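Cytoplasmic protein (PDB 2O3L) is of unknown function; it is the DUF1048 fragment of a longer Bacillus cereus protein and folds as a left-handed helical superhelix. Local coordinates at residues F19-I24 against H41-L46. Sequence-based numbering, arbitrary orientation.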
ATOM      1  N   PHE A  19      -6.546   0.977   7.633  1.00 38.73           N
ATOM      2  CA  PHE A  19      -7.274  -0.277   7.426  1.00 37.19           C
ATOM      3  C   PHE A  19      -7.074  -0.713   5.984  1.00 36.29           C
ATOM      4  O   PHE A  19      -6.839  -1.900   5.676  1.00 36.72           O
ATOM      5  CB  PHE A  19      -8.748  -0.094   7.753  1.00 40.15           C
ATOM      6  CG  PHE A  19      -9.537  -1.360   7.700  1.00 41.96           C
ATOM      7  CD1 PHE A  19      -9.377  -2.329   8.674  1.00 47.89           C
ATOM      8  CD2 PHE A  19     -10.450  -1.583   6.670  1.00 53.24           C
ATOM      9  CE1 PHE A  19     -10.112  -3.531   8.641  1.00 50.40           C
ATOM     10  CE2 PHE A  19     -11.179  -2.776   6.605  1.00 48.56           C
ATOM     11  CZ  PHE A  19     -11.020  -3.753   7.616  1.00 51.55           C
ATOM     12  N   VAL A  20      -7.130   0.262   5.089  1.00 36.91           N
ATOM     13  CA  VAL A  20      -6.971  -0.010   3.682  1.00 37.71           C
ATOM     14  C   VAL A  20      -5.543  -0.479   3.352  1.00 41.75           C
ATOM     15  O   VAL A  20      -5.383  -1.396   2.575  1.00 39.29           O
ATOM     16  CB  VAL A  20      -7.373   1.174   2.836  1.00 39.47           C
ATOM     17  CG1 VAL A  20      -7.019   0.936   1.356  1.00 41.30           C
ATOM     18  CG2 VAL A  20      -8.890   1.376   2.993  1.00 42.54           C
ATOM     19  N   PHE A  21      -4.542   0.157   3.948  1.00 37.62           N
ATOM     20  CA  PHE A  21      -3.193  -0.329   3.833  1.00 41.44           C
ATOM     21  C   PHE A  21      -3.051  -1.798   4.269  1.00 38.86           C
ATOM     22  O   PHE A  21      -2.387  -2.570   3.606  1.00 39.44           O
ATOM     23  CB  PHE A  21      -2.192   0.529   4.626  1.00 40.30           C
ATOM     24  CG  PHE A  21      -0.785   0.033   4.477  1.00 41.56           C
ATOM     25  CD1 PHE A  21      -0.046   0.359   3.360  1.00 49.86           C
ATOM     26  CD2 PHE A  21      -0.250  -0.866   5.389  1.00 47.53           C
ATOM     27  CE1 PHE A  21       1.205  -0.167   3.166  1.00 46.42           C
ATOM     28  CE2 PHE A  21       1.011  -1.359   5.225  1.00 47.08           C
ATOM     29  CZ  PHE A  21       1.740  -1.022   4.094  1.00 44.87           C
ATOM     30  N   LYS A  22      -3.609  -2.126   5.424  1.00 39.43           N
ATOM     31  CA  LYS A  22      -3.600  -3.485   5.940  1.00 41.28           C
ATOM     32  C   LYS A  22      -4.282  -4.466   4.985  1.00 40.53           C
ATOM     33  O   LYS A  22      -3.799  -5.587   4.789  1.00 38.30           O
ATOM     34  CB  LYS A  22      -4.316  -3.509   7.278  1.00 40.09           C
ATOM     35  CG  LYS A  22      -4.376  -4.884   7.896  1.00 46.47           C
ATOM     36  CD  LYS A  22      -4.934  -4.871   9.337  1.00 48.34           C
ATOM     37  CE  LYS A  22      -6.435  -4.712   9.400  1.00 55.30           C
ATOM     38  NZ  LYS A  22      -6.836  -5.081  10.756  1.00 68.70           N
ATOM     39  N   LYS A  23      -5.396  -4.040   4.397  1.00 40.75           N
ATOM     40  CA  LYS A  23      -6.100  -4.864   3.403  1.00 40.27           C
ATOM     41  C   LYS A  23      -5.157  -5.195   2.207  1.00 37.42           C
ATOM     42  O   LYS A  23      -5.019  -6.320   1.828  1.00 39.06           O
ATOM     43  CB  LYS A  23      -7.394  -4.195   2.947  1.00 38.88           C
ATOM     44  CG  LYS A  23      -8.564  -4.260   3.921  1.00 38.00           C
ATOM     45  CD  LYS A  23      -9.819  -3.499   3.445  1.00 37.62           C
ATOM     46  CE  LYS A  23     -10.341  -3.944   2.068  1.00 44.49           C
ATOM     47  NZ  LYS A  23     -11.747  -3.482   1.686  1.00 42.01           N
ATOM     48  N   ILE A  24      -4.486  -4.195   1.679  1.00 39.81           N
ATOM     49  CA  ILE A  24      -3.560  -4.320   0.567  1.00 36.54           C
ATOM     50  C   ILE A  24      -2.328  -5.152   0.895  1.00 37.40           C
ATOM     51  O   ILE A  24      -1.892  -6.000   0.099  1.00 34.26           O
ATOM     52  CB  ILE A  24      -3.114  -2.937   0.132  1.00 39.73           C
ATOM     53  CG1 ILE A  24      -4.319  -2.193  -0.439  1.00 38.27           C
ATOM     54  CG2 ILE A  24      -2.025  -3.042  -0.933  1.00 36.13           C
ATOM     55  CD1 ILE A  24      -4.034  -0.756  -0.766  1.00 40.62           C
ATOM     56  N   HIS A  41       9.064  -3.199  -1.515  1.00 29.89           N
ATOM     57  CA  HIS A  41       9.337  -1.920  -2.203  1.00 30.06           C
ATOM     58  C   HIS A  41       8.026  -1.288  -2.696  1.00 30.41           C
ATOM     59  O   HIS A  41       7.803  -0.103  -2.522  1.00 32.09           O
ATOM     60  CB  HIS A  41      10.389  -2.108  -3.291  1.00 29.26           C
ATOM     61  CG  HIS A  41      11.754  -2.356  -2.733  1.00 31.85           C
ATOM     62  ND1 HIS A  41      12.673  -3.197  -3.317  1.00 33.09           N
ATOM     63  CD2 HIS A  41      12.338  -1.879  -1.611  1.00 37.47           C
ATOM     64  CE1 HIS A  41      13.768  -3.212  -2.586  1.00 44.03           C
ATOM     65  NE2 HIS A  41      13.586  -2.427  -1.542  1.00 38.90           N
ATOM     66  N   ILE A  42       7.108  -2.095  -3.205  1.00 32.89           N
ATOM     67  CA  ILE A  42       5.844  -1.569  -3.713  1.00 39.36           C
ATOM     68  C   ILE A  42       5.027  -1.022  -2.559  1.00 37.71           C
ATOM     69  O   ILE A  42       4.377   0.006  -2.682  1.00 38.14           O
ATOM     70  CB  ILE A  42       4.995  -2.663  -4.429  1.00 40.19           C
ATOM     71  CG1 ILE A  42       5.696  -3.186  -5.663  1.00 47.72           C
ATOM     72  CG2 ILE A  42       3.658  -2.102  -4.860  1.00 50.26           C
ATOM     73  CD1 ILE A  42       5.235  -4.608  -6.089  1.00 49.24           C
ATOM     74  N   GLN A  43       5.030  -1.715  -1.433  1.00 38.01           N
ATOM     75  CA  GLN A  43       4.327  -1.201  -0.259  1.00 38.84           C
ATOM     76  C   GLN A  43       4.928   0.129   0.254  1.00 37.78           C
ATOM     77  O   GLN A  43       4.201   1.012   0.733  1.00 37.57           O
ATOM     78  CB  GLN A  43       4.334  -2.231   0.857  1.00 39.75           C
ATOM     79  CG  GLN A  43       3.512  -3.423   0.497  1.00 49.15           C
ATOM     80  CD  GLN A  43       3.653  -4.544   1.495  1.00 46.91           C
ATOM     81  OE1 GLN A  43       4.250  -4.377   2.558  1.00 43.29           O
ATOM     82  NE2 GLN A  43       3.097  -5.698   1.151  1.00 64.61           N
ATOM     83  N   TYR A  44       6.241   0.272   0.143  1.00 35.03           N
ATOM     84  CA  TYR A  44       6.859   1.533   0.560  1.00 36.98           C
ATOM     85  C   TYR A  44       6.430   2.680  -0.381  1.00 39.45           C
ATOM     86  O   TYR A  44       6.134   3.797   0.089  1.00 37.92           O
ATOM     87  CB  TYR A  44       8.372   1.428   0.680  1.00 32.80           C
ATOM     88  CG  TYR A  44       8.864   0.338   1.665  1.00 35.10           C
ATOM     89  CD1 TYR A  44       8.002  -0.222   2.636  1.00 41.12           C
ATOM     90  CD2 TYR A  44      10.176  -0.090   1.652  1.00 40.37           C
ATOM     91  CE1 TYR A  44       8.461  -1.206   3.519  1.00 45.24           C
ATOM     92  CE2 TYR A  44      10.641  -1.079   2.522  1.00 39.59           C
ATOM     93  CZ  TYR A  44       9.778  -1.634   3.455  1.00 43.70           C
ATOM     94  OH  TYR A  44      10.231  -2.615   4.322  1.00 47.05           O
ATOM     95  N   GLU A  45       6.375   2.394  -1.682  1.00 38.32           N
ATOM     96  CA  GLU A  45       5.886   3.381  -2.620  1.00 40.54           C
ATOM     97  C   GLU A  45       4.454   3.738  -2.276  1.00 38.44           C
ATOM     98  O   GLU A  45       4.056   4.907  -2.334  1.00 38.94           O
ATOM     99  CB  GLU A  45       6.003   2.913  -4.071  1.00 38.70           C
ATOM    100  CG  GLU A  45       7.421   2.765  -4.553  1.00 40.43           C
ATOM    101  CD  GLU A  45       8.176   4.084  -4.735  1.00 31.82           C
ATOM    102  OE1 GLU A  45       7.621   5.186  -4.469  1.00 38.64           O
ATOM    103  OE2 GLU A  45       9.326   3.998  -5.187  1.00 33.90           O
ATOM    104  N   LEU A  46       3.682   2.734  -1.905  1.00 37.55           N
ATOM    105  CA  LEU A  46       2.298   2.966  -1.579  1.00 39.44           C
ATOM    106  C   LEU A  46       2.145   3.837  -0.315  1.00 41.35           C
ATOM    107  O   LEU A  46       1.219   4.672  -0.247  1.00 41.65           O
ATOM    108  CB  LEU A  46       1.537   1.666  -1.426  1.00 41.71           C
ATOM    109  CG  LEU A  46       0.028   1.806  -1.143  1.00 49.00           C
ATOM    110  CD1 LEU A  46      -0.685   2.265  -2.410  1.00 46.49           C
ATOM    111  CD2 LEU A  46      -0.507   0.462  -0.687  1.00 49.84           C
TER
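Leu46 of one helix and Ile24 of its neighbour meet tip to tip near the centre of the all-helical, left-handed superhelix. The two segments belong to helices 15-31 and 36-56, consecutive in the chain and packed antiparallel at 162° as a helical hairpin; the axes of the two segments approach to 11.6 Å. At that separation the gap is filled by side chains, with the Phe21 ring reaching the backbone of the other helix. Leu46 sends its CD2 branch across, and this methyl sits against both arms of Ile24: CD1 of Ile24 comes to 3.7 Å from Leu46 CD2, and Ile24 CG2 to 3.8 Å from the same carbon. In Ile24, CG2 lies anti to the backbone N (chi1 -66°), which sets it beside the methyl, and the extended second torsion carries CD1 there.

Phe21 behaves differently. Its ring and the Leu46 side chain slide past each other in opposite directions, and ring atom CD1 approaches Leu46 CD2 obliquely at 4.1 Å. CG of Phe21 is anti to the backbone N (chi1 -179°), which carries the ring out to the opposite helix, where its far end also passes CB of Gln43. All four touching residues are buried. Phe50, farther along helix 36-56, packs on Phe21 and Ile24; Phe71 of helix 68-82 covers Ile24 and Leu46, and Val10 of helix 2-11 touches Phe21. Gln43 OE1 receives a weak hydrogen bond from Gln25 NE2, a polar link between the same two helices. The backbone O of Gln43 lies beside the ring edge, near the ring plane, 4.0 Å from Phe21 CE1.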